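Local coordinates for DUF3829 domain-containing protein (Bacteroides thetaiotaomicron, PDB 3RH3), which is of unknown function, an all-alpha protein of the DUF3829-like family whose natural form is probably a lipoprotein, at residues Y181-D193 against M236-Y250. Residues are numbered along the deposited sequence; the frame is centred on the assembly and turned at random.
Sequences YSRKHAMDGVRID and MQKARSKGAYSDKEY. With EDO (1,2-ethanediol), chain D.
Selenomethionine Met236 meets Tyr181 in a Met-aromatic contact at one end of the C-terminal helices of an all-alpha fold, where the loop joining helices 161-181 and 189-207 packs on the loop joining 216-240 and 247-257. The segments 189-193 and 236-240 run antiparallel, their axes at 166°. Bent at chi2 and chi3, the Met236 chain lays SE obliquely by the Tyr181 ring, 4.3 Å from its centroid, and presses CE on Tyr181 CB. Tyr181 is a knob among Met236, Ala239, Glu249 and Tyr250, with Met253 of helix 247-257 also touching it. Arg240 grips Asp193 side-on: NE reaches OD1 and NH2 reaches OD2, each at 2.8 Å and nearly straight, with carboxylate and guanidinium planes 21° apart. Gly189 CA lies over the guanidinium centre, 3.4 Å from Arg240 CZ. A leucine at Arg240 would probably leave the Asp193 carboxylate without its countercharge and free to turn. Past Gly243, whose carbonyl carbon touches Met187 CE, Tyr245 lays its ring against Lys184, CD2 3.6 Å from Lys184 CB; the lysine's NZ pairs with Glu46. Ser246, the N-cap of helix 247-257, accepts from Glu249 N through OG, while its own N donates to Tyr181 OH at 3.0 Å. Tyr181, its CG swung opposite the main-chain N (chi1 179°), donates through the same OH to a water that in turn donates to Ala239 O and Ala244 O.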
loop_
_atom_site.group_PDB
_atom_site.type_symbol
_atom_site.label_atom_id
_atom_site.label_comp_id
_atom_site.label_asym_id
_atom_site.label_seq_id
_atom_site.Cartn_x
_atom_site.Cartn_y
_atom_site.Cartn_z
ATOM N N TYR A 181 -7.766 4.470 -1.844
ATOM C CA TYR A 181 -8.249 5.296 -2.926
ATOM C C TYR A 181 -8.266 4.519 -4.259
ATOM O O TYR A 181 -9.246 4.634 -5.001
ATOM C CB TYR A 181 -7.407 6.569 -3.056
ATOM C CG TYR A 181 -7.888 7.433 -4.195
ATOM C CD1 TYR A 181 -9.019 8.240 -4.057
ATOM C CD2 TYR A 181 -7.279 7.370 -5.448
ATOM C CE1 TYR A 181 -9.559 8.914 -5.143
ATOM C CE2 TYR A 181 -7.776 8.093 -6.528
ATOM C CZ TYR A 181 -8.901 8.887 -6.363
ATOM O OH TYR A 181 -9.421 9.547 -7.447
ATOM N N SER A 182 -7.196 3.749 -4.547
ATOM C CA SER A 182 -6.946 3.005 -5.795
ATOM C C SER A 182 -8.030 1.973 -6.206
ATOM O O SER A 182 -7.865 1.304 -7.215
ATOM C CB SER A 182 -5.611 2.268 -5.683
ATOM O OG SER A 182 -5.686 0.996 -5.047
ATOM N N ARG A 183 -9.070 1.794 -5.416
ATOM C CA ARG A 183 -10.096 0.796 -5.661
ATOM C C ARG A 183 -11.139 1.346 -6.619
ATOM O O ARG A 183 -12.138 1.944 -6.210
ATOM C CB ARG A 183 -10.729 0.336 -4.337
ATOM C CG ARG A 183 -9.720 -0.272 -3.393
ATOM C CD ARG A 183 -10.264 -0.481 -2.011
ATOM N NE ARG A 183 -9.196 -1.021 -1.184
ATOM C CZ ARG A 183 -9.350 -1.574 0.007
ATOM N NH1 ARG A 183 -10.558 -1.666 0.553
ATOM N NH2 ARG A 183 -8.301 -2.054 0.660
ATOM N N LYS A 184 -10.868 1.173 -7.904
ATOM C CA LYS A 184 -11.740 1.563 -8.997
ATOM C C LYS A 184 -13.105 0.910 -8.791
ATOM O O LYS A 184 -13.175 -0.269 -8.466
ATOM C CB LYS A 184 -11.088 1.142 -10.313
ATOM C CG LYS A 184 -11.883 1.391 -11.558
ATOM C CD LYS A 184 -10.975 1.249 -12.767
ATOM C CE LYS A 184 -11.784 1.051 -14.019
ATOM N NZ LYS A 184 -12.542 2.270 -14.384
ATOM N N HIS A 185 -14.179 1.723 -8.882
ATOM C CA HIS A 185 -15.581 1.342 -8.673
ATOM C C HIS A 185 -15.922 1.138 -7.180
ATOM O O HIS A 185 -17.048 0.742 -6.869
ATOM C CB HIS A 185 -15.938 0.088 -9.471
ATOM C CG HIS A 185 -17.367 0.022 -9.897
ATOM N ND1 HIS A 185 -17.841 0.784 -10.945
ATOM C CD2 HIS A 185 -18.368 -0.763 -9.434
ATOM C CE1 HIS A 185 -19.118 0.452 -11.080
ATOM N NE2 HIS A 185 -19.478 -0.481 -10.195
ATOM N N ALA A 186 -14.985 1.452 -6.253
ATOM C CA ALA A 186 -15.220 1.204 -4.830
ATOM C C ALA A 186 -14.289 2.007 -3.913
ATOM O O ALA A 186 -13.873 1.506 -2.876
ATOM C CB ALA A 186 -15.053 -0.288 -4.544
HETATM N N MSE A 187 -13.994 3.254 -4.262
HETATM C CA MSE A 187 -13.162 4.147 -3.436
HETATM C C MSE A 187 -13.735 4.192 -1.995
HETATM O O MSE A 187 -14.904 4.493 -1.796
HETATM C CB MSE A 187 -13.135 5.540 -4.060
HETATM C CG MSE A 187 -12.098 6.434 -3.422
HETATM SE SE MSE A 187 -12.627 8.244 -3.545
HETATM C CE MSE A 187 -14.133 8.170 -2.271
ATOM N N ASP A 188 -12.943 3.788 -1.034
ATOM C CA ASP A 188 -13.390 3.647 0.349
ATOM C C ASP A 188 -13.153 4.922 1.141
ATOM O O ASP A 188 -12.136 5.039 1.829
ATOM C CB ASP A 188 -12.661 2.441 0.989
ATOM C CG ASP A 188 -13.336 1.857 2.216
ATOM O OD1 ASP A 188 -14.161 2.575 2.849
ATOM O OD2 ASP A 188 -13.014 0.703 2.572
ATOM N N GLY A 189 -14.132 5.837 1.056
ATOM C CA GLY A 189 -14.118 7.152 1.679
ATOM C C GLY A 189 -13.888 7.187 3.174
ATOM O O GLY A 189 -12.983 7.870 3.655
ATOM N N VAL A 190 -14.708 6.443 3.907
ATOM C CA VAL A 190 -14.706 6.367 5.355
ATOM C C VAL A 190 -13.338 5.861 5.856
ATOM O O VAL A 190 -12.774 6.460 6.780
ATOM C CB VAL A 190 -15.925 5.516 5.854
ATOM C CG1 VAL A 190 -15.822 4.034 5.449
ATOM C CG2 VAL A 190 -16.151 5.668 7.356
ATOM N N ARG A 191 -12.773 4.803 5.219
ATOM C CA ARG A 191 -11.464 4.296 5.593
ATOM C C ARG A 191 -10.390 5.313 5.168
ATOM O O ARG A 191 -9.479 5.581 5.961
ATOM C CB ARG A 191 -11.222 2.900 5.010
ATOM C CG ARG A 191 -12.149 1.841 5.615
ATOM C CD ARG A 191 -11.364 0.742 6.258
ATOM N NE ARG A 191 -12.236 -0.108 7.063
ATOM C CZ ARG A 191 -12.195 -0.201 8.389
ATOM N NH1 ARG A 191 -11.299 0.493 9.084
ATOM N NH2 ARG A 191 -13.032 -1.009 9.030
ATOM N N ILE A 192 -10.536 5.973 3.990
ATOM C CA ILE A 192 -9.580 7.028 3.626
ATOM C C ILE A 192 -9.585 8.085 4.747
ATOM O O ILE A 192 -8.499 8.453 5.210
ATOM C CB ILE A 192 -9.800 7.676 2.234
ATOM C CG1 ILE A 192 -9.518 6.694 1.089
ATOM C CG2 ILE A 192 -8.970 8.970 2.053
ATOM C CD1 ILE A 192 -10.333 7.017 -0.186
ATOM N N ASP A 193 -10.805 8.551 5.187
ATOM C CA ASP A 193 -10.928 9.567 6.224
ATOM C C ASP A 193 -10.253 9.128 7.528
ATOM O O ASP A 193 -9.528 9.917 8.115
ATOM C CB ASP A 193 -12.393 9.961 6.475
ATOM C CG ASP A 193 -13.105 10.529 5.248
ATOM O OD1 ASP A 193 -12.404 11.073 4.342
ATOM O OD2 ASP A 193 -14.361 10.370 5.157
HETATM N N MSE A 236 -5.276 14.569 -1.829
HETATM C CA MSE A 236 -6.121 13.416 -1.506
HETATM C C MSE A 236 -7.486 13.903 -1.002
HETATM O O MSE A 236 -8.484 13.331 -1.421
HETATM C CB MSE A 236 -5.442 12.436 -0.527
HETATM C CG MSE A 236 -6.293 11.201 -0.200
HETATM SE SE MSE A 236 -7.001 10.250 -1.798
HETATM C CE MSE A 236 -5.335 9.249 -2.300
ATOM N N GLN A 237 -7.562 14.990 -0.188
ATOM C CA GLN A 237 -8.878 15.488 0.264
ATOM C C GLN A 237 -9.771 15.814 -0.922
ATOM O O GLN A 237 -10.950 15.470 -0.909
ATOM C CB GLN A 237 -8.740 16.744 1.113
ATOM C CG GLN A 237 -8.701 16.518 2.591
ATOM C CD GLN A 237 -9.182 17.748 3.321
ATOM O OE1 GLN A 237 -10.306 17.801 3.809
ATOM N NE2 GLN A 237 -8.345 18.766 3.410
ATOM N N LYS A 238 -9.183 16.481 -1.947
ATOM C CA LYS A 238 -9.844 16.896 -3.177
ATOM C C LYS A 238 -10.250 15.681 -3.992
ATOM O O LYS A 238 -11.365 15.645 -4.498
ATOM C CB LYS A 238 -8.923 17.826 -4.010
ATOM C CG LYS A 238 -9.567 18.362 -5.307
ATOM C CD LYS A 238 -8.536 18.693 -6.384
ATOM C CE LYS A 238 -9.050 18.409 -7.778
ATOM N NZ LYS A 238 -7.969 17.931 -8.697
ATOM N N ALA A 239 -9.337 14.719 -4.169
ATOM C CA ALA A 239 -9.620 13.505 -4.936
ATOM C C ALA A 239 -10.766 12.705 -4.288
ATOM O O ALA A 239 -11.704 12.294 -4.960
ATOM C CB ALA A 239 -8.364 12.637 -5.032
ATOM N N ARG A 240 -10.684 12.520 -2.979
ATOM C CA ARG A 240 -11.635 11.761 -2.175
ATOM C C ARG A 240 -13.053 12.444 -2.130
ATOM O O ARG A 240 -14.082 11.746 -2.053
ATOM C CB ARG A 240 -11.032 11.558 -0.751
ATOM C CG ARG A 240 -11.974 11.820 0.450
ATOM C CD ARG A 240 -12.626 10.542 0.772
ATOM N NE ARG A 240 -13.605 10.571 1.854
ATOM C CZ ARG A 240 -14.916 10.497 1.676
ATOM N NH1 ARG A 240 -15.437 10.607 0.455
ATOM N NH2 ARG A 240 -15.721 10.318 2.717
ATOM N N SER A 241 -13.094 13.786 -2.187
ATOM C CA SER A 241 -14.354 14.537 -2.153
ATOM C C SER A 241 -15.259 14.255 -3.354
ATOM O O SER A 241 -16.449 14.543 -3.293
ATOM C CB SER A 241 -14.065 16.032 -2.091
ATOM O OG SER A 241 -13.831 16.363 -0.732
ATOM N N LYS A 242 -14.702 13.686 -4.439
ATOM C CA LYS A 242 -15.461 13.408 -5.664
ATOM C C LYS A 242 -16.354 12.188 -5.478
ATOM O O LYS A 242 -17.232 11.946 -6.301
ATOM C CB LYS A 242 -14.518 13.236 -6.864
ATOM C CG LYS A 242 -13.479 14.358 -6.985
ATOM C CD LYS A 242 -13.774 15.326 -8.102
ATOM C CE LYS A 242 -12.520 16.024 -8.592
ATOM N NZ LYS A 242 -11.638 15.109 -9.376
ATOM N N GLY A 243 -16.090 11.429 -4.408
ATOM C CA GLY A 243 -16.841 10.243 -4.014
ATOM C C GLY A 243 -16.590 9.025 -4.877
ATOM O O GLY A 243 -17.256 8.004 -4.701
ATOM N N ALA A 244 -15.630 9.121 -5.809
ATOM C CA ALA A 244 -15.305 8.006 -6.690
ATOM C C ALA A 244 -13.874 8.089 -7.182
ATOM O O ALA A 244 -13.323 9.181 -7.317
ATOM C CB ALA A 244 -16.259 7.972 -7.873
ATOM N N TYR A 245 -13.281 6.920 -7.456
ATOM C CA TYR A 245 -11.948 6.789 -8.006
ATOM C C TYR A 245 -11.901 7.393 -9.397
ATOM O O TYR A 245 -12.807 7.177 -10.215
ATOM C CB TYR A 245 -11.557 5.306 -8.063
ATOM C CG TYR A 245 -10.342 5.016 -8.927
ATOM C CD1 TYR A 245 -9.058 5.037 -8.389
ATOM C CD2 TYR A 245 -10.478 4.727 -10.286
ATOM C CE1 TYR A 245 -7.942 4.746 -9.175
ATOM C CE2 TYR A 245 -9.371 4.440 -11.080
ATOM C CZ TYR A 245 -8.103 4.467 -10.522
ATOM O OH TYR A 245 -7.008 4.199 -11.297
ATOM N N SER A 246 -10.828 8.124 -9.670
ATOM C CA SER A 246 -10.569 8.741 -10.960
ATOM C C SER A 246 -9.214 8.249 -11.449
ATOM O O SER A 246 -8.243 8.332 -10.691
ATOM C CB SER A 246 -10.588 10.261 -10.809
ATOM O OG SER A 246 -9.995 10.913 -11.914
ATOM N N ASP A 247 -9.118 7.747 -12.710
ATOM C CA ASP A 247 -7.801 7.322 -13.227
ATOM C C ASP A 247 -6.853 8.536 -13.296
ATOM O O ASP A 247 -5.680 8.409 -12.937
ATOM C CB ASP A 247 -7.913 6.628 -14.595
ATOM C CG ASP A 247 -8.281 5.153 -14.508
ATOM O OD1 ASP A 247 -7.498 4.376 -13.904
ATOM O OD2 ASP A 247 -9.335 4.765 -15.074
ATOM N N LYS A 248 -7.401 9.720 -13.670
ATOM C CA LYS A 248 -6.669 10.982 -13.792
ATOM C C LYS A 248 -6.078 11.415 -12.429
ATOM O O LYS A 248 -4.917 11.830 -12.377
ATOM C CB LYS A 248 -7.570 12.084 -14.373
ATOM C CG LYS A 248 -6.812 13.355 -14.757
ATOM C CD LYS A 248 -7.644 14.301 -15.619
ATOM N N GLU A 249 -6.867 11.311 -11.345
ATOM C CA GLU A 249 -6.422 11.697 -9.997
ATOM C C GLU A 249 -5.386 10.728 -9.478
ATOM O O GLU A 249 -4.394 11.149 -8.895
ATOM C CB GLU A 249 -7.613 11.774 -9.019
ATOM C CG GLU A 249 -8.538 12.960 -9.266
ATOM C CD GLU A 249 -8.148 14.252 -8.574
ATOM O OE1 GLU A 249 -6.987 14.367 -8.113
ATOM O OE2 GLU A 249 -9.017 15.149 -8.477
ATOM N N TYR A 250 -5.606 9.439 -9.693
ATOM C CA TYR A 250 -4.707 8.391 -9.227
ATOM C C TYR A 250 -3.350 8.468 -9.939
ATOM O O TYR A 250 -2.317 8.412 -9.272
ATOM C CB TYR A 250 -5.338 7.009 -9.390
ATOM C CG TYR A 250 -4.517 5.920 -8.747
ATOM C CD1 TYR A 250 -4.217 5.958 -7.386
ATOM C CD2 TYR A 250 -3.965 4.897 -9.509
ATOM C CE1 TYR A 250 -3.397 4.997 -6.798
ATOM C CE2 TYR A 250 -3.157 3.919 -8.927
ATOM C CZ TYR A 250 -2.873 3.978 -7.570
ATOM O OH TYR A 250 -2.094 3.017 -6.971
HETATM C C1 EDO D . -14.831 3.855 -12.499
HETATM O O1 EDO D . -15.226 2.497 -12.240
HETATM C C2 EDO D . -13.801 4.359 -11.484
HETATM O O2 EDO D . -14.288 4.529 -10.129
HETATM O O HOH W 1 -11.611 11.030 -7.281
#